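Local coordinates for glycine oxidase (Bacillus cereus ATCC 14579, PDB 7CYX), which probably catalyses the FAD-dependent oxidation of glycine by molecular oxygen to glyoxylate, with release of ammonium and hydrogen peroxide, at residues E68-F73 with Y90-I95; A244-F247 with Y252-P255; Q248-I253 with H333-I338. One frame throughout, in Å; residues are numbered along the deposited sequence.

Contact 1 of 3, residues E68-F73 with Y90-I95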
loop_
_atom_site.group_PDB
_atom_site.type_symbol
_atom_site.label_atom_id
_atom_site.label_comp_id
_atom_site.label_asym_id
_atom_site.label_seq_id
_atom_site.Cartn_x
_atom_site.Cartn_y
_atom_site.Cartn_z
ATOM N N GLU A 68 25.612 4.953 -3.336
ATOM C CA GLU A 68 25.243 4.697 -4.735
ATOM C C GLU A 68 23.819 4.111 -4.803
ATOM O O GLU A 68 23.039 4.497 -5.681
ATOM C CB GLU A 68 26.299 3.792 -5.373
ATOM C CG GLU A 68 26.179 3.653 -6.878
ATOM C CD GLU A 68 27.234 2.771 -7.538
ATOM O OE1 GLU A 68 28.252 2.454 -6.878
ATOM O OE2 GLU A 68 27.034 2.396 -8.717
ATOM N N SER A 69 23.490 3.219 -3.850
ATOM C CA SER A 69 22.182 2.565 -3.720
ATOM C C SER A 69 21.111 3.583 -3.329
ATOM O O SER A 69 20.020 3.596 -3.902
ATOM C CB SER A 69 22.219 1.441 -2.714
ATOM O OG SER A 69 21.231 0.462 -3.014
ATOM N N ARG A 70 21.435 4.399 -2.323
ATOM C CA ARG A 70 20.590 5.474 -1.804
ATOM C C ARG A 70 20.028 6.338 -2.943
ATOM O O ARG A 70 18.857 6.674 -2.960
ATOM C CB ARG A 70 21.414 6.341 -0.845
ATOM C CG ARG A 70 20.656 7.509 -0.232
ATOM C CD ARG A 70 19.507 7.060 0.657
ATOM N NE ARG A 70 18.617 8.157 1.010
ATOM C CZ ARG A 70 17.670 8.652 0.217
ATOM N NH1 ARG A 70 16.853 9.584 0.678
ATOM N NH2 ARG A 70 17.542 8.215 -1.026
ATOM N N ALA A 71 20.889 6.673 -3.901
ATOM C CA ALA A 71 20.604 7.634 -4.941
ATOM C C ALA A 71 19.668 7.036 -5.997
ATOM O O ALA A 71 19.056 7.797 -6.733
ATOM C CB ALA A 71 21.902 8.106 -5.562
ATOM N N ILE A 72 19.584 5.698 -6.078
ATOM C CA ILE A 72 18.742 4.999 -7.075
ATOM C C ILE A 72 17.275 5.042 -6.635
ATOM O O ILE A 72 16.381 4.863 -7.453
ATOM C CB ILE A 72 19.230 3.552 -7.271
ATOM C CG1 ILE A 72 20.584 3.519 -7.984
ATOM C CG2 ILE A 72 18.197 2.672 -7.980
ATOM C CD1 ILE A 72 21.291 2.186 -7.883
ATOM N N PHE A 73 17.025 5.301 -5.350
ATOM C CA PHE A 73 15.698 5.033 -4.759
ATOM C C PHE A 73 14.615 5.950 -5.324
ATOM O O PHE A 73 13.496 5.489 -5.523
ATOM C CB PHE A 73 15.744 5.123 -3.234
ATOM C CG PHE A 73 15.970 3.790 -2.573
ATOM C CD1 PHE A 73 14.941 2.873 -2.464
ATOM C CD2 PHE A 73 17.213 3.444 -2.082
ATOM C CE1 PHE A 73 15.144 1.645 -1.864
ATOM C CE2 PHE A 73 17.415 2.209 -1.483
ATOM C CZ PHE A 73 16.382 1.316 -1.371
ATOM N N TYR A 90 8.349 5.319 -0.578
ATOM C CA TYR A 90 9.607 6.090 -0.502
ATOM C C TYR A 90 9.310 7.458 0.091
ATOM O O TYR A 90 8.440 8.150 -0.393
ATOM C CB TYR A 90 10.257 6.311 -1.862
ATOM C CG TYR A 90 11.505 7.141 -1.753
ATOM C CD1 TYR A 90 12.555 6.729 -0.961
ATOM C CD2 TYR A 90 11.619 8.356 -2.396
ATOM C CE1 TYR A 90 13.702 7.483 -0.832
ATOM C CE2 TYR A 90 12.762 9.124 -2.282
ATOM C CZ TYR A 90 13.807 8.688 -1.496
ATOM O OH TYR A 90 14.929 9.438 -1.374
ATOM N N GLU A 91 10.071 7.827 1.103
ATOM C CA GLU A 91 9.872 9.115 1.794
ATOM C C GLU A 91 11.242 9.687 2.121
ATOM O O GLU A 91 12.103 8.930 2.504
ATOM C CB GLU A 91 9.115 8.857 3.088
ATOM C CG GLU A 91 8.385 10.068 3.611
ATOM C CD GLU A 91 7.086 9.745 4.311
ATOM O OE1 GLU A 91 6.105 9.495 3.616
ATOM O OE2 GLU A 91 7.073 9.746 5.538
ATOM N N GLU A 92 11.408 10.987 1.949
ATOM C CA GLU A 92 12.694 11.645 2.250
ATOM C C GLU A 92 12.398 12.904 3.050
ATOM O O GLU A 92 12.427 13.977 2.476
ATOM C CB GLU A 92 13.436 12.005 0.969
ATOM C CG GLU A 92 14.807 12.578 1.236
ATOM C CD GLU A 92 15.581 12.990 0.007
ATOM O OE1 GLU A 92 16.171 14.068 0.020
ATOM O OE2 GLU A 92 15.591 12.227 -0.951
ATOM N N LYS A 93 12.089 12.748 4.326
ATOM C CA LYS A 93 11.815 13.936 5.160
ATOM C C LYS A 93 12.945 14.084 6.175
ATOM O O LYS A 93 12.773 14.823 7.125
ATOM C CB LYS A 93 10.445 13.799 5.826
ATOM C CG LYS A 93 9.253 14.035 4.917
ATOM C CD LYS A 93 9.602 14.885 3.718
ATOM C CE LYS A 93 8.425 15.236 2.835
ATOM N NZ LYS A 93 8.737 16.359 1.918
ATOM N N GLY A 94 14.047 13.370 5.968
ATOM C CA GLY A 94 15.218 13.415 6.858
ATOM C C GLY A 94 15.108 12.432 7.999
ATOM O O GLY A 94 14.080 11.795 8.121
ATOM N N ILE A 95 16.170 12.315 8.788
ATOM C CA ILE A 95 16.210 11.416 9.974
ATOM C C ILE A 95 17.017 12.104 11.064
ATOM O O ILE A 95 17.994 12.754 10.737
ATOM C CB ILE A 95 16.830 10.057 9.634
ATOM C CG1 ILE A 95 15.917 9.216 8.746
ATOM C CG2 ILE A 95 17.182 9.327 10.905
ATOM C CD1 ILE A 95 16.533 7.930 8.315
#
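Phe73 and Tyr90 bring the two backbones closest, CA to CA 7.5 Å, where a type I turn from Arg70 to Phe73 passes the irregular loop that leads into strand 95-99. The polar part of the contact is made by Arg70. Its chain bends at chi2 (64°) and delivers the guanidinium end-on to the phenol of Tyr90, so that both terminal nitrogens share one oxygen: NH1 lies 2.8 Å and NH2 2.9 Å from Tyr90 OH. The hydroxyl sits near the guanidinium plane, at its edge, while the phenol ring stands almost upright to that plane, 80° away. Tyr90 OH also donates to Glu92 OE2 at 2.9 Å, and OE2 receives the bond on its anti lone pair, the one turned away from its partner oxygen. Glu92 OE2 also forms a salt bridge with Arg70 NH1, but at 3.4 Å this bond is weak. Next to the polar cluster, Phe73 CB rests 3.9 Å from Tyr90 CE1, and Leu50 packs against Arg70, Phe73 and Tyr90 alike. Lys149 adds its carbonyl as a weak acceptor for Arg70 NH1. With two N-H donors and a carboxylate acceptor, the Tyr90 hydroxyl is held by three bonds and sits between a cation and an anion that also meet directly, though weakly; the flanking charges would be expected to polarise its O-H toward Glu92.

Contact 2 of 3, residues A244-F247 with Y252-P255; sequences APIF and YITP
Ile246 and Ile253 face each other as an antiparallel hydrogen-bonded pair. Ile246 N donates to Ile253 O at 3.0 Å, and Ile253 N returns a bond to Ile246 O at 3.2 Å. Two CA-H...O contacts extend the ladder, Pro245 CA to Ile253 O and Tyr252 CA to Ile246 O, both 3.4 Å. The two isoleucine side chains run side by side in the same direction: Ile246 CG1 meets Ile253 CB at 3.8 Å. In Ile246 that branch lies between the backbone N and the carbonyl carbon (chi1 68°), which, with chi2 near 75°, brings CD1 to Ile253 CG1. On the other face of the sheet Phe247 and Tyr252 form the non-hydrogen-bonded pair, with Phe247 CD1 approaching Tyr252 CB at 4.1 Å. These strands, 246-248 and 251-256, make a beta hairpin inside the large mixed sheet that stands beside the Rossmann-type FAD-binding fold. Where the first strand has not yet begun, Pro245 CB packs 3.5 Å from Thr254 OG1, and the ring of Pro255 closes on the Ala244-Pro245 peptide, its CD 3.8 Å from Pro245 N. Strand 95-99 borders the hairpin through backbone bonds of Pro245 and Phe247 to Tyr96, while Tyr252 and Thr254 bond to Gly264 and Val262 of strand 260-269. Helix 278-291 lies against the isoleucine face, where Ile291 touches both Ile246 and Ile253. Toward the cofactor, Leu49, an FAD-binding residue, packs against Pro245, Phe247, Tyr252 and Thr254.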
loop_
_atom_site.group_PDB
_atom_site.type_symbol
_atom_site.label_atom_id
_atom_site.label_comp_id
_atom_site.label_asym_id
_atom_site.label_seq_id
_atom_site.Cartn_x
_atom_site.Cartn_y
_atom_site.Cartn_z
ATOM N N ALA A 244 9.342 12.682 10.784
ATOM C CA ALA A 244 10.518 11.956 10.311
ATOM C C ALA A 244 10.946 10.918 11.344
ATOM O O ALA A 244 10.719 11.077 12.540
ATOM C CB ALA A 244 11.639 12.934 10.047
ATOM N N PRO A 245 11.667 9.862 10.930
ATOM C CA PRO A 245 12.130 8.849 11.877
ATOM C C PRO A 245 13.124 9.452 12.882
ATOM O O PRO A 245 13.819 10.409 12.568
ATOM C CB PRO A 245 12.821 7.808 10.990
ATOM C CG PRO A 245 12.363 8.121 9.578
ATOM C CD PRO A 245 12.147 9.618 9.563
ATOM N N ILE A 246 13.172 8.889 14.079
ATOM C CA ILE A 246 14.211 9.321 15.049
ATOM C C ILE A 246 15.059 8.089 15.332
ATOM O O ILE A 246 14.530 6.994 15.305
ATOM C CB ILE A 246 13.647 9.958 16.325
ATOM C CG1 ILE A 246 12.912 8.933 17.180
ATOM C CG2 ILE A 246 12.792 11.164 16.002
ATOM C CD1 ILE A 246 13.831 7.998 17.904
ATOM N N PHE A 247 16.342 8.297 15.567
ATOM C CA PHE A 247 17.285 7.189 15.790
ATOM C C PHE A 247 18.005 7.440 17.104
ATOM O O PHE A 247 18.188 8.592 17.465
ATOM C CB PHE A 247 18.292 7.201 14.649
ATOM C CG PHE A 247 18.877 5.868 14.287
ATOM C CD1 PHE A 247 18.145 4.946 13.575
ATOM C CD2 PHE A 247 20.175 5.552 14.636
ATOM C CE1 PHE A 247 18.683 3.722 13.241
ATOM C CE2 PHE A 247 20.716 4.327 14.301
ATOM C CZ PHE A 247 19.966 3.417 13.603
ATOM N N TYR A 252 14.994 2.761 17.127
ATOM C CA TYR A 252 14.324 3.739 16.251
ATOM C C TYR A 252 12.819 3.753 16.448
ATOM O O TYR A 252 12.226 2.775 16.846
ATOM C CB TYR A 252 14.570 3.370 14.793
ATOM C CG TYR A 252 14.179 1.957 14.470
ATOM C CD1 TYR A 252 12.867 1.631 14.206
ATOM C CD2 TYR A 252 15.112 0.945 14.465
ATOM C CE1 TYR A 252 12.492 0.334 13.929
ATOM C CE2 TYR A 252 14.757 -0.358 14.184
ATOM C CZ TYR A 252 13.442 -0.663 13.918
ATOM O OH TYR A 252 13.078 -1.939 13.641
ATOM N N ILE A 253 12.262 4.917 16.166
ATOM C CA ILE A 253 10.803 5.154 16.124
ATOM C C ILE A 253 10.591 5.685 14.718
ATOM O O ILE A 253 11.245 6.634 14.361
ATOM C CB ILE A 253 10.345 6.168 17.177
ATOM C CG1 ILE A 253 10.809 5.781 18.578
ATOM C CG2 ILE A 253 8.844 6.333 17.111
ATOM C CD1 ILE A 253 10.138 6.556 19.668
ATOM N N THR A 254 9.757 5.038 13.932
ATOM C CA THR A 254 9.598 5.561 12.568
ATOM C C THR A 254 8.132 5.659 12.204
ATOM O O THR A 254 7.397 4.744 12.510
ATOM C CB THR A 254 10.173 4.597 11.536
ATOM O OG1 THR A 254 11.573 4.638 11.742
ATOM C CG2 THR A 254 9.899 5.019 10.115
ATOM N N PRO A 255 7.691 6.786 11.632
ATOM C CA PRO A 255 6.354 6.850 11.047
ATOM C C PRO A 255 6.281 5.980 9.787
ATOM O O PRO A 255 7.314 5.731 9.169
ATOM C CB PRO A 255 6.173 8.321 10.651
ATOM C CG PRO A 255 7.597 8.805 10.436
ATOM C CD PRO A 255 8.425 8.055 11.473
#

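Contact 3 of 3, residues Q248-I253 with H333-I338. With FAD (flavin-adenine dinucleotide), chain C.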
loop_
_atom_site.group_PDB
_atom_site.type_symbol
_atom_site.label_atom_id
_atom_site.label_comp_id
_atom_site.label_asym_id
_atom_site.label_seq_id
_atom_site.Cartn_x
_atom_site.Cartn_y
_atom_site.Cartn_z
ATOM N N GLN A 248 18.370 6.369 17.795
ATOM C CA GLN A 248 19.114 6.496 19.066
ATOM C C GLN A 248 19.908 5.217 19.301
ATOM O O GLN A 248 19.314 4.269 19.799
ATOM C CB GLN A 248 18.165 6.759 20.228
ATOM C CG GLN A 248 18.875 7.232 21.485
ATOM C CD GLN A 248 17.998 7.114 22.701
ATOM O OE1 GLN A 248 17.466 6.054 23.001
ATOM N NE2 GLN A 248 17.853 8.206 23.430
ATOM N N GLU A 249 21.183 5.216 18.912
ATOM C CA GLU A 249 22.097 4.072 19.138
ATOM C C GLU A 249 21.437 2.775 18.667
ATOM O O GLU A 249 21.309 1.854 19.497
ATOM C CB GLU A 249 22.402 3.965 20.629
ATOM C CG GLU A 249 23.529 4.841 21.106
ATOM C CD GLU A 249 24.302 4.193 22.235
ATOM O OE1 GLU A 249 25.380 3.648 21.966
ATOM O OE2 GLU A 249 23.807 4.210 23.365
ATOM N N ARG A 250 20.973 2.771 17.416
ATOM C CA ARG A 250 20.282 1.668 16.686
ATOM C C ARG A 250 18.777 1.613 16.984
ATOM O O ARG A 250 18.049 1.170 16.111
ATOM C CB ARG A 250 21.010 0.319 16.721
ATOM C CG ARG A 250 22.427 0.350 16.173
ATOM C CD ARG A 250 23.231 -0.828 16.676
ATOM N NE ARG A 250 24.247 -1.307 15.755
ATOM C CZ ARG A 250 24.599 -2.579 15.627
ATOM N NH1 ARG A 250 23.986 -3.504 16.338
ATOM N NH2 ARG A 250 25.546 -2.929 14.779
ATOM N N PHE A 251 18.333 2.065 18.152
ATOM C CA PHE A 251 16.890 2.046 18.476
ATOM C C PHE A 251 16.177 3.092 17.621
ATOM O O PHE A 251 16.694 4.186 17.430
ATOM C CB PHE A 251 16.685 2.288 19.964
ATOM C CG PHE A 251 15.275 2.099 20.453
ATOM C CD1 PHE A 251 14.816 0.854 20.816
ATOM C CD2 PHE A 251 14.418 3.169 20.569
ATOM C CE1 PHE A 251 13.525 0.680 21.274
ATOM C CE2 PHE A 251 13.129 2.996 21.028
ATOM C CZ PHE A 251 12.684 1.751 21.377
ATOM N N TYR A 252 14.994 2.761 17.127
ATOM C CA TYR A 252 14.324 3.739 16.251
ATOM C C TYR A 252 12.819 3.753 16.448
ATOM O O TYR A 252 12.226 2.775 16.846
ATOM C CB TYR A 252 14.570 3.370 14.793
ATOM C CG TYR A 252 14.179 1.957 14.470
ATOM C CD1 TYR A 252 12.867 1.631 14.206
ATOM C CD2 TYR A 252 15.112 0.945 14.465
ATOM C CE1 TYR A 252 12.492 0.334 13.929
ATOM C CE2 TYR A 252 14.757 -0.358 14.184
ATOM C CZ TYR A 252 13.442 -0.663 13.918
ATOM O OH TYR A 252 13.078 -1.939 13.641
ATOM N N ILE A 253 12.262 4.917 16.166
ATOM C CA ILE A 253 10.803 5.154 16.124
ATOM C C ILE A 253 10.591 5.685 14.718
ATOM O O ILE A 253 11.245 6.634 14.361
ATOM C CB ILE A 253 10.345 6.168 17.177
ATOM C CG1 ILE A 253 10.809 5.781 18.578
ATOM C CG2 ILE A 253 8.844 6.333 17.111
ATOM C CD1 ILE A 253 10.138 6.556 19.668
ATOM N N HIS A 333 23.503 -9.332 4.178
ATOM C CA HIS A 333 23.415 -7.876 4.195
ATOM C C HIS A 333 23.088 -7.367 5.601
ATOM O O HIS A 333 23.085 -6.149 5.852
ATOM C CB HIS A 333 22.365 -7.393 3.181
ATOM C CG HIS A 333 22.742 -7.599 1.751
ATOM N ND1 HIS A 333 22.601 -8.809 1.135
ATOM C CD2 HIS A 333 23.244 -6.744 0.824
ATOM C CE1 HIS A 333 22.970 -8.707 -0.137
ATOM N NE2 HIS A 333 23.390 -7.445 -0.354
ATOM N N TYR A 334 22.741 -8.298 6.494
ATOM C CA TYR A 334 22.599 -8.026 7.913
ATOM C C TYR A 334 21.599 -6.889 8.112
ATOM O O TYR A 334 20.447 -7.091 7.875
ATOM C CB TYR A 334 23.972 -7.771 8.534
ATOM C CG TYR A 334 23.957 -7.650 10.032
ATOM C CD1 TYR A 334 23.098 -8.427 10.799
ATOM C CD2 TYR A 334 24.833 -6.806 10.690
ATOM C CE1 TYR A 334 23.093 -8.354 12.181
ATOM C CE2 TYR A 334 24.832 -6.712 12.075
ATOM C CZ TYR A 334 23.967 -7.501 12.822
ATOM O OH TYR A 334 23.947 -7.441 14.187
ATOM N N ARG A 335 22.061 -5.698 8.497
ATOM C CA ARG A 335 21.208 -4.642 8.945
ATOM C C ARG A 335 20.898 -3.620 7.824
ATOM O O ARG A 335 20.266 -2.591 8.086
ATOM C CB ARG A 335 21.890 -3.910 10.115
ATOM C CG ARG A 335 21.797 -4.611 11.461
ATOM C CD ARG A 335 22.419 -3.822 12.602
ATOM N NE ARG A 335 21.783 -2.530 12.833
ATOM C CZ ARG A 335 22.264 -1.344 12.430
ATOM N NH1 ARG A 335 23.446 -1.264 11.835
ATOM N NH2 ARG A 335 21.545 -0.245 12.611
ATOM N N ASN A 336 21.371 -3.842 6.595
ATOM C CA ASN A 336 21.329 -2.792 5.581
ATOM C C ASN A 336 20.929 -3.358 4.209
ATOM O O ASN A 336 21.276 -2.794 3.188
ATOM C CB ASN A 336 22.683 -2.084 5.468
ATOM C CG ASN A 336 23.086 -1.362 6.735
ATOM O OD1 ASN A 336 22.574 -0.283 7.033
ATOM N ND2 ASN A 336 24.000 -1.957 7.490
ATOM N N GLY A 337 20.183 -4.460 4.192
ATOM C CA GLY A 337 19.771 -5.112 2.947
ATOM C C GLY A 337 18.615 -4.408 2.237
ATOM O O GLY A 337 18.399 -4.649 1.054
ATOM N N ILE A 338 17.857 -3.555 2.944
ATOM C CA ILE A 338 16.823 -2.757 2.264
ATOM C C ILE A 338 17.530 -1.627 1.503
ATOM O O ILE A 338 17.437 -1.527 0.280
ATOM C CB ILE A 338 15.737 -2.223 3.216
ATOM C CG1 ILE A 338 15.212 -3.289 4.183
ATOM C CG2 ILE A 338 14.608 -1.618 2.398
ATOM C CD1 ILE A 338 14.610 -4.482 3.501
HETATM P PA FAD C . 15.113 -12.515 3.493
HETATM O O1A FAD C . 14.129 -11.422 3.353
HETATM O O2A FAD C . 15.082 -13.297 4.776
HETATM O O5B FAD C . 14.958 -13.422 2.217
HETATM C C5B FAD C . 15.474 -14.713 2.218
HETATM C C4B FAD C . 14.395 -15.545 1.579
HETATM O O4B FAD C . 14.988 -16.740 1.108
HETATM C C3B FAD C . 13.321 -15.954 2.562
HETATM O O3B FAD C . 12.060 -15.487 2.033
HETATM C C2B FAD C . 13.363 -17.478 2.619
HETATM O O2B FAD C . 12.047 -18.044 2.546
HETATM C C1B FAD C . 14.080 -17.820 1.348
HETATM N N9A FAD C . 14.836 -19.069 1.356
HETATM C C8A FAD C . 15.825 -19.381 2.217
HETATM N N7A FAD C . 16.323 -20.599 1.932
HETATM C C5A FAD C . 15.678 -21.047 0.843
HETATM C C6A FAD C . 15.746 -22.263 0.036
HETATM N N6A FAD C . 16.639 -23.210 0.398
HETATM N N1A FAD C . 14.878 -22.395 -1.001
HETATM C C2A FAD C . 13.996 -21.429 -1.284
HETATM N N3A FAD C . 13.876 -20.280 -0.579
HETATM C C4A FAD C . 14.693 -20.041 0.466
HETATM N N1 FAD C . 17.511 -3.041 6.633
HETATM C C2 FAD C . 17.626 -1.731 6.245
HETATM O O2 FAD C . 18.249 -1.539 5.173
HETATM N N3 FAD C . 17.098 -0.706 6.958
HETATM C C4 FAD C . 16.386 -0.953 8.079
HETATM O O4 FAD C . 15.835 -0.047 8.758
HETATM C C4X FAD C . 16.257 -2.354 8.555
HETATM N N5 FAD C . 15.605 -2.661 9.683
HETATM C C5X FAD C . 15.479 -3.943 10.080
HETATM C C6 FAD C . 14.771 -4.227 11.234
HETATM C C7 FAD C . 14.642 -5.536 11.664
HETATM C C7M FAD C . 13.881 -5.853 12.940
HETATM C C8 FAD C . 15.225 -6.627 10.891
HETATM C C8M FAD C . 15.080 -8.076 11.331
HETATM C C9 FAD C . 15.913 -6.344 9.756
HETATM C C9A FAD C . 16.070 -5.053 9.305
HETATM N N10 FAD C . 16.757 -4.773 8.115
HETATM C C10 FAD C . 16.873 -3.415 7.743
HETATM C "C1'" FAD C . 17.466 -5.790 7.326
HETATM C "C2'" FAD C . 16.775 -6.420 6.159
HETATM O "O2'" FAD C . 15.552 -7.003 6.638
HETATM C "C3'" FAD C . 17.698 -7.495 5.613
HETATM O "O3'" FAD C . 19.095 -7.078 5.604
HETATM C "C4'" FAD C . 17.122 -7.940 4.263
HETATM O "O4'" FAD C . 15.714 -8.206 4.388
HETATM C "C5'" FAD C . 17.733 -9.221 3.764
HETATM O "O5'" FAD C . 16.962 -9.641 2.653
HETATM P P FAD C . 17.177 -11.104 2.060
HETATM O O1P FAD C . 18.624 -11.430 1.988
HETATM O O2P FAD C . 16.292 -11.217 0.848
HETATM O O3P FAD C . 16.628 -11.951 3.332
#
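Arg250, in the two-residue type I' turn that joins hairpin strands 246-248 and 251-256, stacks on Arg335 of the flavin-binding loop between strand 327-331 and helix 341-352. The turn is closed by paired backbone bonds between Gln248 and Phe251, and Arg250 projects from it toward the loop. The two guanidinium groups lie nearly flat on one another, centres 4.2 Å apart and planes 17° from parallel, although the side chains themselves cross at about a right angle. Arg250 NE sits over the centre of the Arg335 guanidinium, whereas Arg335 CD lies over one face of the Arg250 group, displaced toward its rim. The aliphatic part of Arg250 joins in, its CG 3.7 Å from Arg335 NH2. Arg335 reaches this position through a bend at chi3 (61°). No hydrogen bond links the segments; the like charges, Arg250 NH2 and Arg335 NH1, come within 4.0 Å, and the surface setting of the pair may lessen their repulsion through solvent.

Arg335 also packs on its own neighbour: its CG lies 3.6 Å above the Tyr334 ring plane, over the ring centre. Met267 of strand 260-269 touches both Arg250 and Tyr334, and Arg308 of strand 299-311 touches Tyr334 and Arg335. The loop backbone, a type II' turn from His333 to Asn336 followed by Gly337 and Ile338, grips FAD. Tyr334 O accepts from the ribityl O3' at 2.6 Å, and Gly337 N gives that oxygen a weak bond. Ile338 N makes a weak bond of 3.0 Å to FAD O2, and Ile338 CG1 rests 3.4 Å from FAD N1.

The three contacts gather round the flavin end of FAD. Contacts 2 and 3 share Tyr252 and Ile253 of strand 251-256, and their centres are 11 Å apart; Phe247 CZ of contact 2 also packs 4.1 Å from Arg335 NH2 of contact 3. Contact 1 lies about 15 Å, centre to centre, from each of the others. Its 90-95 segment meets contact 2 where Gly94 O comes 3.2 Å from Pro245 CD, and Phe73 CZ lies 3.5 Å from Ile338 O of contact 3. The 333-338 segment of contact 3 binds the cofactor directly, contact 2 reaches it through Tyr252, whose OH is 3.7 Å from FAD C6, and contact 1 is more remote, the Phe73 side chain about 7 Å from FAD at the nearest atoms.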